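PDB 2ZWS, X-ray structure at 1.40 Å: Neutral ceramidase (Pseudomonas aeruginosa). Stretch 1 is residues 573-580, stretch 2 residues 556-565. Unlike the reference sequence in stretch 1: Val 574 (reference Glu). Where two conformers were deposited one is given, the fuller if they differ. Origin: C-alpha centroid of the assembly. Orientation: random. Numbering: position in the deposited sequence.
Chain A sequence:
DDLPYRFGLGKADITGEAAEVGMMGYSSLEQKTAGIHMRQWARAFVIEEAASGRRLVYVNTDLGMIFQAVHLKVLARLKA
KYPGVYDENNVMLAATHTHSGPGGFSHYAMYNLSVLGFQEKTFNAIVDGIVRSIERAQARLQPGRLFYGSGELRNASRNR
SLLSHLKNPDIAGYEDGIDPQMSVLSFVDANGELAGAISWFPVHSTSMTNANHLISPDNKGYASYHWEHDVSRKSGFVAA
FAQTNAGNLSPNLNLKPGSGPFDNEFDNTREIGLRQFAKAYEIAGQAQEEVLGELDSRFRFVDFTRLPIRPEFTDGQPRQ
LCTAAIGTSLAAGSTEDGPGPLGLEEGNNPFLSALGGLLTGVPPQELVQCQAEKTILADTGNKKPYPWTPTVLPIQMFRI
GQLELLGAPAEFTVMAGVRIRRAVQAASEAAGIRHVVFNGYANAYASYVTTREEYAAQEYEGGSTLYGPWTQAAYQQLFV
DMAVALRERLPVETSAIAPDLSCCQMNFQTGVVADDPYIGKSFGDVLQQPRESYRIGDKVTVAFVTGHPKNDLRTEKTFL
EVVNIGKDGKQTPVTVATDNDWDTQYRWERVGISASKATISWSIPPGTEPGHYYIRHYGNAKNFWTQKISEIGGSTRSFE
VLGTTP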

ATOM      1  N   PRO A 573     -23.518 -25.960  -7.520  1.00 32.20           N
ATOM      2  CA  PRO A 573     -23.187 -24.686  -6.865  1.00 30.21           C
ATOM      3  C   PRO A 573     -22.089 -23.912  -7.597  1.00 28.40           C
ATOM      4  O   PRO A 573     -21.100 -24.511  -8.055  1.00 28.13           O
ATOM      5  CB  PRO A 573     -22.723 -25.119  -5.468  1.00 30.73           C
ATOM      6  CG  PRO A 573     -22.293 -26.531  -5.629  1.00 32.03           C
ATOM      7  CD  PRO A 573     -23.234 -27.103  -6.629  1.00 32.19           C
ATOM      8  N   VAL A 574     -22.282 -22.604  -7.754  0.50 27.27           N
ATOM      9  CA  VAL A 574     -21.252 -21.729  -8.325  0.50 26.02           C
ATOM     10  C   VAL A 574     -21.064 -20.524  -7.410  0.50 25.28           C
ATOM     11  O   VAL A 574     -22.021 -19.816  -7.086  0.50 24.36           O
ATOM     12  CB  VAL A 574     -21.595 -21.252  -9.765  0.50 26.29           C
ATOM     13  CG1 VAL A 574     -20.652 -20.112 -10.216  0.50 26.30           C
ATOM     14  CG2 VAL A 574     -21.533 -22.413 -10.753  0.50 26.72           C
ATOM     15  N   THR A 575     -19.825 -20.294  -6.999  1.00 24.18           N
ATOM     16  CA  THR A 575     -19.540 -19.147  -6.137  0.50 24.01           C
ATOM     17  C   THR A 575     -19.572 -17.880  -6.975  1.00 23.02           C
ATOM     18  O   THR A 575     -18.978 -17.798  -8.061  1.00 23.62           O
ATOM     19  CB  THR A 575     -18.236 -19.309  -5.273  0.50 24.35           C
ATOM     20  OG1 THR A 575     -17.806 -18.031  -4.767  0.50 24.70           O
ATOM     21  CG2 THR A 575     -17.106 -19.946  -6.055  0.50 25.12           C
ATOM     22  N   VAL A 576     -20.340 -16.907  -6.495  1.00 22.08           N
ATOM     23  CA  VAL A 576     -20.486 -15.617  -7.172  1.00 21.32           C
ATOM     24  C   VAL A 576     -19.847 -14.460  -6.396  1.00 20.13           C
ATOM     25  O   VAL A 576     -19.711 -13.356  -6.930  1.00 21.06           O
ATOM     26  CB  VAL A 576     -21.965 -15.244  -7.488  1.00 21.77           C
ATOM     27  CG1 VAL A 576     -22.613 -16.282  -8.447  1.00 23.12           C
ATOM     28  CG2 VAL A 576     -22.781 -15.049  -6.202  1.00 21.76           C
ATOM     29  N   ALA A 577     -19.462 -14.707  -5.147  1.00 18.62           N
ATOM     30  CA  ALA A 577     -18.742 -13.685  -4.378  1.00 17.47           C
ATOM     31  C   ALA A 577     -17.931 -14.315  -3.258  1.00 16.73           C
ATOM     32  O   ALA A 577     -18.305 -15.353  -2.706  1.00 17.01           O
ATOM     33  CB  ALA A 577     -19.701 -12.641  -3.840  1.00 17.54           C
ATOM     34  N   THR A 578     -16.809 -13.669  -2.944  1.00 15.74           N
ATOM     35  CA  THR A 578     -15.856 -14.128  -1.963  0.50 16.51           C
ATOM     36  C   THR A 578     -15.649 -12.972  -0.958  1.00 14.46           C
ATOM     37  O   THR A 578     -16.244 -11.902  -1.136  1.00 14.81           O
ATOM     38  CB  THR A 578     -14.584 -14.549  -2.751  0.50 17.89           C
ATOM     39  OG1 THR A 578     -14.721 -15.919  -3.146  0.50 20.47           O
ATOM     40  CG2 THR A 578     -13.334 -14.372  -1.974  0.50 20.01           C
ATOM     41  N   ASP A 579     -14.794 -13.149   0.057  1.00 14.39           N
ATOM     42  CA  ASP A 579     -14.545 -12.037   0.983  1.00 13.39           C
ATOM     43  C   ASP A 579     -13.772 -10.871   0.343  1.00 12.98           C
ATOM     44  O   ASP A 579     -13.726  -9.790   0.915  1.00 13.81           O
ATOM     45  CB  ASP A 579     -13.940 -12.488   2.341  1.00 13.78           C
ATOM     46  CG  ASP A 579     -12.514 -13.040   2.239  1.00 13.91           C
ATOM     47  OD1 ASP A 579     -11.806 -12.784   1.221  1.00 15.78           O
ATOM     48  OD2 ASP A 579     -12.074 -13.673   3.234  1.00 12.81           O
ATOM     49  N   ASN A 580     -13.188 -11.088  -0.836  1.00 12.32           N
ATOM     50  CA  ASN A 580     -12.478 -10.025  -1.516  1.00 12.68           C
ATOM     51  C   ASN A 580     -13.407  -8.992  -2.135  1.00 13.62           C
ATOM     52  O   ASN A 580     -13.010  -7.842  -2.349  1.00 13.02           O
ATOM     53  CB  ASN A 580     -11.589 -10.568  -2.623  1.00 12.70           C
ATOM     54  CG  ASN A 580     -10.696  -9.512  -3.200  1.00 12.88           C
ATOM     55  OD1 ASN A 580     -10.020  -8.783  -2.464  1.00 12.60           O
ATOM     56  ND2 ASN A 580     -10.690  -9.409  -4.527  1.00 13.51           N
TER
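Stretch 2 556-565: EKTFLEVVNI

Stretch 2 lies beside stretch 1 as an antiparallel beta partner, with a bulge in the pairing and a side-chain anchor at Asp 579 beyond the last paired residues. Residues 560-565 of stretch 2 form a strand that continues later in the chain; residues 556-559 are loop. This strand runs against the strand of stretch 1 that begins at Val 574. The N-to-C directions make an angle of 140°, and the two axes approach to 4.4 Å. Together the stretches bury 649 Å², both sides summed.

The register starts with Val 574 opposite Asn 564, a hydrogen-bonded pair. Val 574 N donates to Asn 564 O at 2.9 Å, and Asn 564 N donates to Val 574 O at 2.8 Å. Thr 575 and Val 563 follow as a non-hydrogen-bonded pair, their CA atoms 4.4 Å apart. The register then shifts by one residue, so that Ala 577, not Val 576, pairs with Val 562. Val 576 is the extra residue of this bulge, with phi/psi of -112/-11. Both amides of the bulge turn to one carbonyl. Val 576 N reaches Val 562 O at 2.8 Å, while the bond from Ala 577 N to Val 562 O is weak, at 3.5 Å. In return, Val 562 N donates to Ala 577 O at 2.9 Å.

The side chains add apolar contacts. Ala 577 CB lies 3.8 Å from Val 562 CG2, and Val 576 CG2 lies 3.8 Å from Val 562 CG1. The side chains of Val 574, Asn 564, Ala 577 and Val 562 share one face of the sheet; those of Thr 575 and Val 563 lie on the other. Before the strand of stretch 1, Pro 573 CB packs 3.5 Å from Val 563 CG1.

At the far end, a water bridges the stretches. Water 1 donates to Glu 561 OE2 at 2.6 Å and makes a weak bond with Thr 578 OG1 at 3.3 Å.

Asp 579 then holds the loop that leads into the strand of stretch 2. Phe 559 N donates to Asp 579 OD2 at 2.8 Å, and this oxygen also sits at the edge of the Phe 559 ring, 3.3 Å from Phe 559 CD2. Asp 579 N donates to Thr 558 OG1 at 2.9 Å. Thr 558 OG1 in turn donates to Leu 560 O at 2.6 Å, linking the anchor to the start of the strand.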

ATOM      1  N   GLU A 556      -5.114 -16.653   0.117  1.00 14.69           N
ATOM      2  CA  GLU A 556      -5.550 -17.195  -1.185  1.00 15.64           C
ATOM      3  C   GLU A 556      -6.862 -17.965  -1.088  1.00 16.16           C
ATOM      4  O   GLU A 556      -7.282 -18.638  -2.048  1.00 18.00           O
ATOM      5  CB  GLU A 556      -4.465 -18.058  -1.850  1.00 15.95           C
ATOM      6  CG  GLU A 556      -3.110 -17.322  -2.081  1.00 16.83           C
ATOM      7  CD  GLU A 556      -3.166 -16.190  -3.118  1.00 18.58           C
ATOM      8  OE1 GLU A 556      -4.065 -16.146  -3.979  1.00 22.03           O
ATOM      9  OE2 GLU A 556      -2.230 -15.395  -3.136  1.00 16.60           O
ATOM     10  N   LYS A 557      -7.477 -17.885   0.093  1.00 15.56           N
ATOM     11  CA  LYS A 557      -8.795 -18.469   0.323  0.50 16.11           C
ATOM     12  C   LYS A 557      -9.777 -17.410   0.827  1.00 15.41           C
ATOM     13  O   LYS A 557      -9.609 -16.216   0.516  1.00 15.13           O
ATOM     14  CB  LYS A 557      -8.689 -19.700   1.230  0.50 15.92           C
ATOM     15  CG  LYS A 557      -7.796 -20.809   0.622  0.50 16.75           C
ATOM     16  CD  LYS A 557      -7.566 -21.942   1.619  0.50 17.63           C
ATOM     17  CE  LYS A 557      -8.701 -22.959   1.570  0.50 19.52           C
ATOM     18  NZ  LYS A 557      -8.542 -24.020   2.611  0.50 19.80           N
ATOM     19  N   THR A 558     -10.800 -17.805   1.589  1.00 15.27           N
ATOM     20  CA  THR A 558     -11.834 -16.862   1.961  1.00 14.80           C
ATOM     21  C   THR A 558     -12.540 -17.239   3.253  1.00 14.68           C
ATOM     22  O   THR A 558     -12.629 -18.403   3.627  1.00 14.67           O
ATOM     23  CB  THR A 558     -12.890 -16.725   0.806  1.00 15.27           C
ATOM     24  OG1 THR A 558     -13.854 -15.709   1.116  1.00 15.22           O
ATOM     25  CG2 THR A 558     -13.568 -18.082   0.496  1.00 16.00           C
ATOM     26  N   PHE A 559     -13.039 -16.238   3.951  1.00 13.56           N
ATOM     27  CA  PHE A 559     -13.899 -16.479   5.113  1.00 14.16           C
ATOM     28  C   PHE A 559     -15.349 -16.687   4.735  1.00 14.66           C
ATOM     29  O   PHE A 559     -16.171 -17.049   5.597  1.00 15.23           O
ATOM     30  CB  PHE A 559     -13.789 -15.309   6.105  1.00 14.17           C
ATOM     31  CG  PHE A 559     -12.470 -15.263   6.831  1.00 14.25           C
ATOM     32  CD1 PHE A 559     -12.232 -16.120   7.915  1.00 13.94           C
ATOM     33  CD2 PHE A 559     -11.442 -14.413   6.411  1.00 13.78           C
ATOM     34  CE1 PHE A 559     -11.024 -16.105   8.588  1.00 14.83           C
ATOM     35  CE2 PHE A 559     -10.220 -14.389   7.085  1.00 13.40           C
ATOM     36  CZ  PHE A 559      -9.997 -15.258   8.170  1.00 14.20           C
ATOM     37  N   LEU A 560     -15.685 -16.445   3.471  1.00 14.38           N
ATOM     38  CA  LEU A 560     -17.078 -16.489   3.057  1.00 14.55           C
ATOM     39  C   LEU A 560     -17.200 -16.731   1.565  1.00 14.91           C
ATOM     40  O   LEU A 560     -16.350 -16.347   0.769  1.00 14.39           O
ATOM     41  CB  LEU A 560     -17.809 -15.192   3.421  1.00 14.24           C
ATOM     42  CG  LEU A 560     -17.505 -13.934   2.590  1.00 12.44           C
ATOM     43  CD1 LEU A 560     -18.465 -13.773   1.387  1.00 14.92           C
ATOM     44  CD2 LEU A 560     -17.459 -12.681   3.470  1.00 13.61           C
ATOM     45  N   GLU A 561     -18.315 -17.335   1.202  1.00 15.04           N
ATOM     46  CA  GLU A 561     -18.680 -17.530  -0.194  1.00 16.67           C
ATOM     47  C   GLU A 561     -20.169 -17.249  -0.304  1.00 16.96           C
ATOM     48  O   GLU A 561     -20.938 -17.682   0.560  1.00 17.55           O
ATOM     49  CB  GLU A 561     -18.376 -18.969  -0.622  1.00 16.97           C
ATOM     50  CG  GLU A 561     -16.896 -19.224  -0.920  1.00 17.75           C
ATOM     51  CD  GLU A 561     -16.551 -20.697  -1.173  1.00 20.06           C
ATOM     52  OE1 GLU A 561     -17.416 -21.587  -0.962  1.00 23.28           O
ATOM     53  OE2 GLU A 561     -15.388 -20.953  -1.566  1.00 24.58           O
ATOM     54  N   VAL A 562     -20.569 -16.514  -1.344  1.00 17.35           N
ATOM     55  CA  VAL A 562     -21.967 -16.427  -1.775  1.00 16.75           C
ATOM     56  C   VAL A 562     -22.099 -17.419  -2.906  1.00 18.17           C
ATOM     57  O   VAL A 562     -21.379 -17.306  -3.909  1.00 17.68           O
ATOM     58  CB  VAL A 562     -22.368 -15.031  -2.266  1.00 16.87           C
ATOM     59  CG1 VAL A 562     -23.843 -15.006  -2.584  1.00 17.72           C
ATOM     60  CG2 VAL A 562     -22.084 -13.993  -1.192  1.00 14.87           C
ATOM     61  N   VAL A 563     -23.016 -18.373  -2.725  1.00 19.32           N
ATOM     62  CA  VAL A 563     -23.141 -19.508  -3.631  1.00 20.67           C
ATOM     63  C   VAL A 563     -24.489 -19.494  -4.344  1.00 21.42           C
ATOM     64  O   VAL A 563     -25.537 -19.428  -3.692  1.00 20.78           O
ATOM     65  CB  VAL A 563     -22.937 -20.849  -2.884  1.00 20.22           C
ATOM     66  CG1 VAL A 563     -23.011 -22.034  -3.867  1.00 20.14           C
ATOM     67  CG2 VAL A 563     -21.604 -20.888  -2.151  1.00 21.18           C
ATOM     68  N   ASN A 564     -24.435 -19.546  -5.677  1.00 22.96           N
ATOM     69  CA  ASN A 564     -25.597 -19.605  -6.560  1.00 25.03           C
ATOM     70  C   ASN A 564     -25.922 -21.075  -6.850  1.00 25.79           C
ATOM     71  O   ASN A 564     -25.043 -21.828  -7.285  1.00 26.17           O
ATOM     72  CB  ASN A 564     -25.255 -18.855  -7.863  1.00 25.71           C
ATOM     73  CG  ASN A 564     -26.420 -18.781  -8.860  1.00 28.18           C
ATOM     74  OD1 ASN A 564     -27.585 -18.992  -8.520  1.00 30.41           O
ATOM     75  ND2 ASN A 564     -26.096 -18.434 -10.102  1.00 31.60           N
ATOM     76  N   ILE A 565     -27.165 -21.488  -6.581  1.00 26.72           N
ATOM     77  CA  ILE A 565     -27.604 -22.876  -6.872  1.00 28.09           C
ATOM     78  C   ILE A 565     -28.758 -22.925  -7.879  1.00 29.52           C
ATOM     79  O   ILE A 565     -29.466 -23.939  -7.996  1.00 29.22           O
ATOM     80  CB  ILE A 565     -27.961 -23.673  -5.599  1.00 27.91           C
ATOM     81  CG1 ILE A 565     -28.847 -22.833  -4.669  1.00 27.48           C
ATOM     82  CG2 ILE A 565     -26.682 -24.161  -4.911  1.00 28.60           C
ATOM     83  CD1 ILE A 565     -29.372 -23.581  -3.453  1.00 27.80           C
TER
HETATM   84  O   HOH W   1     -14.022 -19.157  -2.940  1.00 29.48           O